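Local coordinates for protein-glutamine deamidase Cif (Burkholderia pseudomallei, PDB 3GQM) that deamidates a glutamine side chain of host NEDD8 to glutamate, which shuts down cullin-RING ubiquitin ligases and blocks the host cell cycle, at residues T31-T36 and Y260-F265; K113-K118 and N147-V152; E85-L90 and A94-L99. All coordinates share one frame; numbering follows the deposited sequence.

Contact 1: T31-T36 and Y260-F265; sequences TLRKAT and YDFRQF
The Phe262 ring meets helix 29-42 with its outer edge. Its CZ lies 3.7 Å from Arg33 N, and Arg33 CA sits at that edge in the ring plane. Arg33 CB adds to the same edge, 3.9 Å from Phe262 CE1. A chi1 of -174° swings the Phe262 ring away from its own backbone N and out to the other helix. This buried side of the contact continues with Arg33, whose extended chain ends in a salt bridge with Asp164. Arg33 also makes a cation-pi contact with Tyr176. Here the first helix of the modelled chain packs against the last one, 262-273, which follows strand 253-260 after Asp261. Asp261 is the N-cap of that last helix: Asp261 OD2 accepts a capping hydrogen bond from Gln264 N at 2.6 Å. The rest of the contact is looser. Thr36 CG2 stands over one face of Phe265, offset toward the rim, 4.2 Å from Phe265 CZ. Thr36 OG1 donates a hydrogen bond to Leu32 O at 3.1 Å, from above the carbonyl plane; Leu32 O also accepts from Thr36 N. On the solvent side, exposed Leu32 brings CB to 4.0 Å from Phe262 CZ.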
loop_
_atom_site.group_PDB
_atom_site.type_symbol
_atom_site.label_atom_id
_atom_site.label_comp_id
_atom_site.label_asym_id
_atom_site.label_seq_id
_atom_site.Cartn_x
_atom_site.Cartn_y
_atom_site.Cartn_z
ATOM N N THR A 31 8.814 3.028 -17.119
ATOM C CA THR A 31 8.736 1.741 -17.755
ATOM C C THR A 31 9.341 0.642 -16.867
ATOM O O THR A 31 8.788 -0.446 -16.745
ATOM C CB THR A 31 9.504 1.799 -19.121
ATOM O OG1 THR A 31 8.850 2.769 -19.961
ATOM C CG2 THR A 31 9.494 0.445 -19.781
ATOM N N LEU A 32 10.476 0.924 -16.240
ATOM C CA LEU A 32 11.116 -0.087 -15.375
ATOM C C LEU A 32 10.287 -0.365 -14.102
ATOM O O LEU A 32 10.149 -1.497 -13.667
ATOM C CB LEU A 32 12.501 0.395 -14.948
ATOM C CG LEU A 32 13.563 0.493 -16.072
ATOM C CD1 LEU A 32 14.793 1.193 -15.550
ATOM C CD2 LEU A 32 13.899 -0.875 -16.575
ATOM N N ARG A 33 9.811 0.714 -13.492
ATOM C CA ARG A 33 8.919 0.680 -12.317
ATOM C C ARG A 33 7.780 -0.273 -12.645
ATOM O O ARG A 33 7.496 -1.248 -11.907
ATOM C CB ARG A 33 8.402 2.121 -12.060
ATOM C CG ARG A 33 7.541 2.286 -10.834
ATOM C CD ARG A 33 7.053 3.752 -10.632
ATOM N NE ARG A 33 6.065 3.734 -9.546
ATOM C CZ ARG A 33 4.795 3.376 -9.671
ATOM N NH1 ARG A 33 4.274 3.094 -10.871
ATOM N NH2 ARG A 33 4.007 3.384 -8.594
ATOM N N LYS A 34 7.162 -0.047 -13.789
ATOM C CA LYS A 34 6.014 -0.876 -14.200
ATOM C C LYS A 34 6.365 -2.357 -14.281
ATOM O O LYS A 34 5.636 -3.226 -13.766
ATOM C CB LYS A 34 5.435 -0.324 -15.514
ATOM C CG LYS A 34 4.373 -1.212 -16.172
ATOM C CD LYS A 34 3.810 -0.431 -17.343
ATOM C CE LYS A 34 3.141 -1.328 -18.372
ATOM N NZ LYS A 34 1.838 -1.849 -17.868
ATOM N N ALA A 35 7.500 -2.649 -14.925
ATOM C CA ALA A 35 8.004 -4.009 -14.964
ATOM C C ALA A 35 8.375 -4.607 -13.604
ATOM O O ALA A 35 8.126 -5.753 -13.378
ATOM C CB ALA A 35 9.207 -4.123 -15.952
ATOM N N THR A 36 9.008 -3.853 -12.723
ATOM C CA THR A 36 9.309 -4.346 -11.382
ATOM C C THR A 36 7.992 -4.721 -10.654
ATOM O O THR A 36 7.794 -5.865 -10.144
ATOM C CB THR A 36 10.086 -3.254 -10.573
ATOM O OG1 THR A 36 11.324 -2.966 -11.215
ATOM C CG2 THR A 36 10.407 -3.688 -9.123
ATOM N N TYR A 260 13.334 7.148 -1.237
ATOM C CA TYR A 260 13.835 5.837 -1.595
ATOM C C TYR A 260 14.782 5.916 -2.773
ATOM O O TYR A 260 14.691 6.825 -3.634
ATOM C CB TYR A 260 12.679 4.837 -1.855
ATOM C CG TYR A 260 11.840 5.051 -3.117
ATOM C CD1 TYR A 260 12.198 4.451 -4.344
ATOM C CD2 TYR A 260 10.692 5.867 -3.075
ATOM C CE1 TYR A 260 11.429 4.635 -5.497
ATOM C CE2 TYR A 260 9.909 6.058 -4.220
ATOM C CZ TYR A 260 10.260 5.423 -5.416
ATOM O OH TYR A 260 9.474 5.654 -6.497
ATOM N N ASP A 261 15.708 4.974 -2.777
ATOM C CA ASP A 261 16.552 4.702 -3.917
ATOM C C ASP A 261 15.828 3.804 -4.913
ATOM O O ASP A 261 15.503 2.672 -4.591
ATOM C CB ASP A 261 17.790 3.932 -3.474
ATOM C CG ASP A 261 18.742 3.716 -4.622
ATOM O OD1 ASP A 261 19.559 4.621 -4.846
ATOM O OD2 ASP A 261 18.653 2.682 -5.323
ATOM N N PHE A 262 15.631 4.261 -6.133
ATOM C CA PHE A 262 14.986 3.388 -7.116
ATOM C C PHE A 262 15.633 2.030 -7.408
ATOM O O PHE A 262 14.938 1.020 -7.593
ATOM C CB PHE A 262 14.736 4.145 -8.429
ATOM C CG PHE A 262 13.959 3.359 -9.410
ATOM C CD1 PHE A 262 12.570 3.204 -9.237
ATOM C CD2 PHE A 262 14.605 2.742 -10.493
ATOM C CE1 PHE A 262 11.829 2.434 -10.131
ATOM C CE2 PHE A 262 13.890 1.976 -11.408
ATOM C CZ PHE A 262 12.500 1.816 -11.243
ATOM N N ARG A 263 16.948 1.992 -7.521
ATOM C CA ARG A 263 17.621 0.696 -7.789
ATOM C C ARG A 263 17.522 -0.238 -6.602
ATOM O O ARG A 263 17.451 -1.445 -6.779
ATOM C CB ARG A 263 19.118 0.879 -8.126
ATOM C CG ARG A 263 19.362 1.542 -9.484
ATOM C CD ARG A 263 20.880 1.424 -9.834
ATOM N NE ARG A 263 21.244 2.199 -11.015
ATOM C CZ ARG A 263 20.878 1.864 -12.256
ATOM N NH1 ARG A 263 21.251 2.624 -13.272
ATOM N NH2 ARG A 263 20.146 0.772 -12.474
ATOM N N GLN A 264 17.536 0.317 -5.398
ATOM C CA GLN A 264 17.384 -0.532 -4.163
ATOM C C GLN A 264 16.021 -1.166 -4.154
ATOM O O GLN A 264 15.906 -2.389 -3.889
ATOM C CB GLN A 264 17.587 0.281 -2.867
ATOM C CG GLN A 264 17.836 -0.603 -1.645
ATOM C CD GLN A 264 18.931 -1.663 -1.902
ATOM O OE1 GLN A 264 20.012 -1.356 -2.373
ATOM N NE2 GLN A 264 18.627 -2.902 -1.621
ATOM N N PHE A 265 14.996 -0.347 -4.495
ATOM C CA PHE A 265 13.617 -0.857 -4.666
ATOM C C PHE A 265 13.543 -2.060 -5.637
ATOM O O PHE A 265 12.961 -3.120 -5.334
ATOM C CB PHE A 265 12.659 0.271 -5.124
ATOM C CG PHE A 265 11.259 -0.215 -5.537
ATOM C CD1 PHE A 265 10.619 -1.256 -4.863
ATOM C CD2 PHE A 265 10.577 0.404 -6.579
ATOM C CE1 PHE A 265 9.371 -1.715 -5.257
ATOM C CE2 PHE A 265 9.304 -0.039 -6.979
ATOM C CZ PHE A 265 8.692 -1.090 -6.312
#

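Contact 2: K113-K118 and N147-V152; sequences KLMTEK and NYVVIV
Val149 receives Met115 and Thr116 on its two methyl branches, where helix 104-116 packs on the antiparallel sheet of this papain-like (clan CA) fold. Met115 CE lies 3.7 Å from Val149 CB, and the sulfur SD is 4.0 Å from Val149 CG2. The Met115 chain is straight as far as SD and bends at chi3 (60°), which turns CE in against the valine. On the other branch, Thr116 CG2 meets Val149 CG1 at 3.6 Å, the two side chains crossing at about a right angle. No hydrogen bond joins the segments, which meet only through apolar side-chain atoms and the sulfur. Phe112, one turn back on the helix, also touches Val149, and its O is hydrogen-bonded by Thr116 OG1, so the hydroxyl is satisfied within the helix while CG2 faces the strand. Strand 147-154 is held in the sheet by strands 159-165 and 253-260, and Val149 pairs through its backbone with His258. Beyond the helix end, Glu117 is the first residue to leave helical geometry. Its carboxylate is also bound by the backbone N atoms of Leu62 and Ile122. Lys113 NZ makes a salt bridge with Glu117 OE2 at 2.7 Å, meeting it on the syn side, 20° out of the carboxylate plane.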
loop_
_atom_site.group_PDB
_atom_site.type_symbol
_atom_site.label_atom_id
_atom_site.label_comp_id
_atom_site.label_asym_id
_atom_site.label_seq_id
_atom_site.Cartn_x
_atom_site.Cartn_y
_atom_site.Cartn_z
ATOM N N LYS A 113 8.041 -0.695 3.086
ATOM C CA LYS A 113 9.326 -1.283 3.471
ATOM C C LYS A 113 10.077 -1.745 2.225
ATOM O O LYS A 113 11.269 -1.392 2.067
ATOM C CB LYS A 113 9.136 -2.454 4.461
ATOM C CG LYS A 113 8.713 -1.980 5.908
ATOM C CD LYS A 113 8.310 -3.203 6.792
ATOM C CE LYS A 113 9.491 -4.222 6.979
ATOM N NZ LYS A 113 10.425 -3.650 7.968
ATOM N N LEU A 114 9.393 -2.486 1.330
ATOM C CA LEU A 114 10.043 -2.924 0.067
ATOM C C LEU A 114 10.701 -1.776 -0.709
ATOM O O LEU A 114 11.813 -1.925 -1.217
ATOM C CB LEU A 114 9.076 -3.652 -0.872
ATOM C CG LEU A 114 9.682 -4.506 -1.998
ATOM C CD1 LEU A 114 10.411 -5.695 -1.445
ATOM C CD2 LEU A 114 8.637 -5.009 -2.929
ATOM N N MET A 115 10.031 -0.639 -0.789
ATOM C CA MET A 115 10.558 0.481 -1.573
ATOM C C MET A 115 11.746 1.207 -0.901
ATOM O O MET A 115 12.679 1.610 -1.590
ATOM C CB MET A 115 9.415 1.470 -1.853
ATOM C CG MET A 115 8.347 0.866 -2.749
ATOM S SD MET A 115 6.966 1.965 -3.032
ATOM C CE MET A 115 7.820 3.353 -3.797
ATOM N N THR A 116 11.677 1.377 0.434
ATOM C CA THR A 116 12.538 2.293 1.172
ATOM C C THR A 116 13.737 1.637 1.847
ATOM O O THR A 116 14.679 2.322 2.153
ATOM C CB THR A 116 11.749 3.021 2.293
ATOM O OG1 THR A 116 11.126 2.062 3.152
ATOM C CG2 THR A 116 10.663 3.951 1.698
ATOM N N GLU A 117 13.710 0.337 2.089
ATOM C CA GLU A 117 14.755 -0.312 2.921
ATOM C C GLU A 117 16.008 -0.651 2.120
ATOM O O GLU A 117 15.944 -0.972 0.933
ATOM C CB GLU A 117 14.250 -1.586 3.615
ATOM C CG GLU A 117 13.396 -1.276 4.838
ATOM C CD GLU A 117 12.798 -2.504 5.521
ATOM O OE1 GLU A 117 12.734 -3.612 4.916
ATOM O OE2 GLU A 117 12.355 -2.332 6.685
ATOM N N LYS A 118 17.135 -0.614 2.801
ATOM C CA LYS A 118 18.373 -1.092 2.210
ATOM C C LYS A 118 18.886 -2.122 3.206
ATOM O O LYS A 118 18.583 -3.311 3.098
ATOM C CB LYS A 118 19.318 0.102 2.059
ATOM C CG LYS A 118 20.400 -0.038 1.041
ATOM C CD LYS A 118 21.593 -0.834 1.528
ATOM C CE LYS A 118 22.874 -0.343 0.861
ATOM N NZ LYS A 118 22.579 0.412 -0.404
ATOM N N ASN A 147 13.377 10.371 -5.195
ATOM C CA ASN A 147 12.115 9.608 -5.130
ATOM C C ASN A 147 11.582 9.627 -3.701
ATOM O O ASN A 147 12.351 9.500 -2.744
ATOM C CB ASN A 147 12.328 8.153 -5.556
ATOM C CG ASN A 147 13.237 8.030 -6.760
ATOM O OD1 ASN A 147 12.887 8.461 -7.846
ATOM N ND2 ASN A 147 14.420 7.457 -6.566
ATOM N N TYR A 148 10.268 9.752 -3.554
ATOM C CA TYR A 148 9.638 9.630 -2.256
ATOM C C TYR A 148 8.444 8.768 -2.432
ATOM O O TYR A 148 7.840 8.744 -3.516
ATOM C CB TYR A 148 9.133 10.994 -1.722
ATOM C CG TYR A 148 10.231 11.948 -1.443
ATOM C CD1 TYR A 148 10.815 12.025 -0.167
ATOM C CD2 TYR A 148 10.697 12.794 -2.458
ATOM C CE1 TYR A 148 11.855 12.920 0.080
ATOM C CE2 TYR A 148 11.699 13.695 -2.222
ATOM C CZ TYR A 148 12.283 13.755 -0.971
ATOM O OH TYR A 148 13.289 14.673 -0.803
ATOM N N VAL A 149 8.112 8.067 -1.359
ATOM C CA VAL A 149 6.820 7.401 -1.227
ATOM C C VAL A 149 6.143 7.945 0.040
ATOM O O VAL A 149 6.824 8.183 1.032
ATOM C CB VAL A 149 6.949 5.879 -1.216
ATOM C CG1 VAL A 149 7.885 5.381 -0.071
ATOM C CG2 VAL A 149 5.561 5.237 -1.106
ATOM N N VAL A 150 4.832 8.198 -0.037
ATOM C CA VAL A 150 4.065 8.773 1.062
ATOM C C VAL A 150 3.082 7.734 1.497
ATOM O O VAL A 150 2.373 7.160 0.671
ATOM C CB VAL A 150 3.259 10.002 0.623
ATOM C CG1 VAL A 150 2.365 10.492 1.740
ATOM C CG2 VAL A 150 4.208 11.129 0.156
ATOM N N ILE A 151 3.066 7.448 2.789
ATOM C CA ILE A 151 2.110 6.476 3.308
ATOM C C ILE A 151 0.992 7.273 3.968
ATOM O O ILE A 151 1.227 8.203 4.781
ATOM C CB ILE A 151 2.776 5.386 4.247
ATOM C CG1 ILE A 151 1.725 4.400 4.780
ATOM C CG2 ILE A 151 3.672 6.052 5.330
ATOM C CD1 ILE A 151 2.311 3.002 5.274
ATOM N N VAL A 152 -0.229 6.911 3.604
ATOM C CA VAL A 152 -1.364 7.688 4.039
ATOM C C VAL A 152 -2.254 6.856 4.901
ATOM O O VAL A 152 -2.687 5.736 4.527
ATOM C CB VAL A 152 -2.186 8.251 2.804
ATOM C CG1 VAL A 152 -3.399 9.116 3.263
ATOM C CG2 VAL A 152 -1.291 9.044 1.932
#

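Contact 3: E85-L90 and A94-L99; sequences ENYKEL and ADPFAL
The chain leaves helix 84-91 and doubles back beside it, with the CA atoms of Lys88 and Ala94 5.5 Å apart, before a type I turn from Asp95 to Ala98. Tyr87 and Pro96 make the main side-chain contact. Pro96 CG sits over one face of the Tyr87 ring, 4.0 Å from its centroid and 26° off the ring normal. This is a CH-pi contact, displaced toward the rim at Tyr87 CE2, where Pro96 CG comes to 3.6 Å. Tyr87 CG is anti to its backbone N (chi1 -178°), and this carries the ring out to the proline. The carbonyl O of Ala94 lies at the ring edge, in the ring plane, 3.6 Å from Tyr87 CE2. Phe81 packs edge-to-face with the same tyrosine, and Ile74 and Val78 of helix 67-80 touch Pro96. Lys88 flanks the contact. Its extended chain brings NZ to Asp95 OD2 at 3.7 Å, a long salt bridge, while CG passes 4.0 Å from Ala94 O. The other carboxylate oxygen, Asp95 OD1, accepts a hydrogen bond from Phe97 N at 2.6 Å. The turn is closed by the backbone bond from Ala98 N to Asp95 O at 3.0 Å. This is surface packing between a short helix and the loop leading to helix 104-116; within that loop an Asx turn at Asp95 coincides with the start of the type I beta turn.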
loop_
_atom_site.group_PDB
_atom_site.type_symbol
_atom_site.label_atom_id
_atom_site.label_comp_id
_atom_site.label_asym_id
_atom_site.label_seq_id
_atom_site.Cartn_x
_atom_site.Cartn_y
_atom_site.Cartn_z
ATOM N N GLU A 85 -7.857 -28.551 11.933
ATOM C CA GLU A 85 -9.321 -28.504 11.867
ATOM C C GLU A 85 -9.934 -27.800 13.094
ATOM O O GLU A 85 -10.909 -27.064 12.967
ATOM C CB GLU A 85 -10.017 -29.802 11.316
ATOM C CG GLU A 85 -10.336 -31.022 12.201
ATOM N N ASN A 86 -9.259 -27.929 14.233
ATOM C CA ASN A 86 -9.512 -27.102 15.415
ATOM C C ASN A 86 -9.175 -25.622 15.281
ATOM O O ASN A 86 -9.869 -24.772 15.846
ATOM C CB ASN A 86 -8.722 -27.637 16.594
ATOM C CG ASN A 86 -9.575 -28.423 17.539
ATOM O OD1 ASN A 86 -10.643 -27.958 17.959
ATOM N ND2 ASN A 86 -9.120 -29.630 17.887
ATOM N N TYR A 87 -8.076 -25.327 14.596
ATOM C CA TYR A 87 -7.649 -23.956 14.378
ATOM C C TYR A 87 -8.719 -23.171 13.604
ATOM O O TYR A 87 -9.011 -22.011 13.917
ATOM C CB TYR A 87 -6.312 -23.930 13.630
ATOM C CG TYR A 87 -5.777 -22.540 13.395
ATOM C CD1 TYR A 87 -4.826 -21.987 14.252
ATOM C CD2 TYR A 87 -6.229 -21.764 12.304
ATOM C CE1 TYR A 87 -4.326 -20.690 14.031
ATOM C CE2 TYR A 87 -5.744 -20.478 12.079
ATOM C CZ TYR A 87 -4.798 -19.951 12.942
ATOM O OH TYR A 87 -4.325 -18.684 12.727
ATOM N N LYS A 88 -9.316 -23.807 12.607
ATOM C CA LYS A 88 -10.366 -23.170 11.843
ATOM C C LYS A 88 -11.576 -22.828 12.738
ATOM O O LYS A 88 -12.145 -21.733 12.644
ATOM C CB LYS A 88 -10.763 -24.069 10.668
ATOM C CG LYS A 88 -9.595 -24.361 9.726
ATOM C CD LYS A 88 -10.011 -25.045 8.430
ATOM C CE LYS A 88 -8.815 -25.761 7.840
ATOM N NZ LYS A 88 -8.912 -25.981 6.376
ATOM N N GLU A 89 -11.944 -23.761 13.620
ATOM C CA GLU A 89 -13.097 -23.589 14.493
ATOM C C GLU A 89 -12.985 -22.338 15.333
ATOM O O GLU A 89 -13.949 -21.593 15.457
ATOM C CB GLU A 89 -13.272 -24.792 15.404
ATOM N N LEU A 90 -11.803 -22.098 15.890
ATOM C CA LEU A 90 -11.618 -21.028 16.878
ATOM C C LEU A 90 -11.118 -19.673 16.318
ATOM O O LEU A 90 -10.979 -18.710 17.076
ATOM C CB LEU A 90 -10.751 -21.532 18.050
ATOM C CG LEU A 90 -11.223 -22.876 18.644
ATOM C CD1 LEU A 90 -10.082 -23.686 19.248
ATOM C CD2 LEU A 90 -12.388 -22.716 19.643
ATOM N N ALA A 94 -10.288 -19.877 8.761
ATOM C CA ALA A 94 -9.194 -19.583 7.841
ATOM C C ALA A 94 -8.092 -20.627 7.908
ATOM O O ALA A 94 -7.603 -20.963 8.987
ATOM C CB ALA A 94 -8.628 -18.186 8.084
ATOM N N ASP A 95 -7.707 -21.144 6.746
ATOM C CA ASP A 95 -6.525 -21.969 6.667
ATOM C C ASP A 95 -5.322 -21.065 6.741
ATOM O O ASP A 95 -5.014 -20.358 5.786
ATOM C CB ASP A 95 -6.462 -22.768 5.370
ATOM C CG ASP A 95 -5.321 -23.775 5.373
ATOM O OD1 ASP A 95 -4.160 -23.409 5.709
ATOM O OD2 ASP A 95 -5.593 -24.946 5.051
ATOM N N PRO A 96 -4.597 -21.127 7.859
ATOM C CA PRO A 96 -3.438 -20.308 8.093
ATOM C C PRO A 96 -2.287 -20.626 7.125
ATOM O O PRO A 96 -1.363 -19.845 7.064
ATOM C CB PRO A 96 -3.048 -20.678 9.545
ATOM C CG PRO A 96 -3.481 -22.026 9.682
ATOM C CD PRO A 96 -4.751 -22.148 8.914
ATOM N N PHE A 97 -2.334 -21.732 6.373
ATOM C CA PHE A 97 -1.273 -21.943 5.360
ATOM C C PHE A 97 -1.558 -21.351 3.993
ATOM O O PHE A 97 -0.695 -21.369 3.124
ATOM C CB PHE A 97 -0.863 -23.418 5.219
ATOM C CG PHE A 97 -0.280 -23.996 6.477
ATOM C CD1 PHE A 97 1.041 -23.752 6.825
ATOM C CD2 PHE A 97 -1.071 -24.768 7.321
ATOM C CE1 PHE A 97 1.582 -24.271 8.001
ATOM C CE2 PHE A 97 -0.540 -25.294 8.489
ATOM C CZ PHE A 97 0.800 -25.040 8.829
ATOM N N ALA A 98 -2.752 -20.823 3.808
ATOM C CA ALA A 98 -3.156 -20.322 2.494
ATOM C C ALA A 98 -2.389 -19.063 2.145
ATOM O O ALA A 98 -1.872 -18.369 3.003
ATOM C CB ALA A 98 -4.661 -20.070 2.428
ATOM N N LEU A 99 -2.278 -18.784 0.865
ATOM C CA LEU A 99 -1.533 -17.609 0.471
ATOM C C LEU A 99 -2.481 -16.443 0.622
ATOM O O LEU A 99 -3.701 -16.591 0.536
ATOM C CB LEU A 99 -0.984 -17.735 -0.943
ATOM C CG LEU A 99 0.021 -18.871 -1.199
ATOM C CD1 LEU A 99 0.918 -18.427 -2.325
ATOM C CD2 LEU A 99 0.834 -19.168 0.051
#

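Contacts 1 and 2 are neighbours, with centres 11 Å apart, on one side of the chain's centre. They meet where strand 147-154 pairs with strand 253-260: Tyr260 N lies 3.0 Å from Asn147 O, a probable hydrogen bond. Phe265 of contact 1 also touches Leu114 and Met115 on helix 104-116. Contact 3 is remote, its centre 36 Å from that of contact 1 and 32 Å from that of contact 2. Along the chain, contact 3 closes before contact 2 opens, and contact 1 brackets both by joining the first and last helices of the modelled chain. Contacts 1 and 2 each place one side chain about 11 Å from that of Gln179, an inferred active-site residue; contact 3 lies at the periphery.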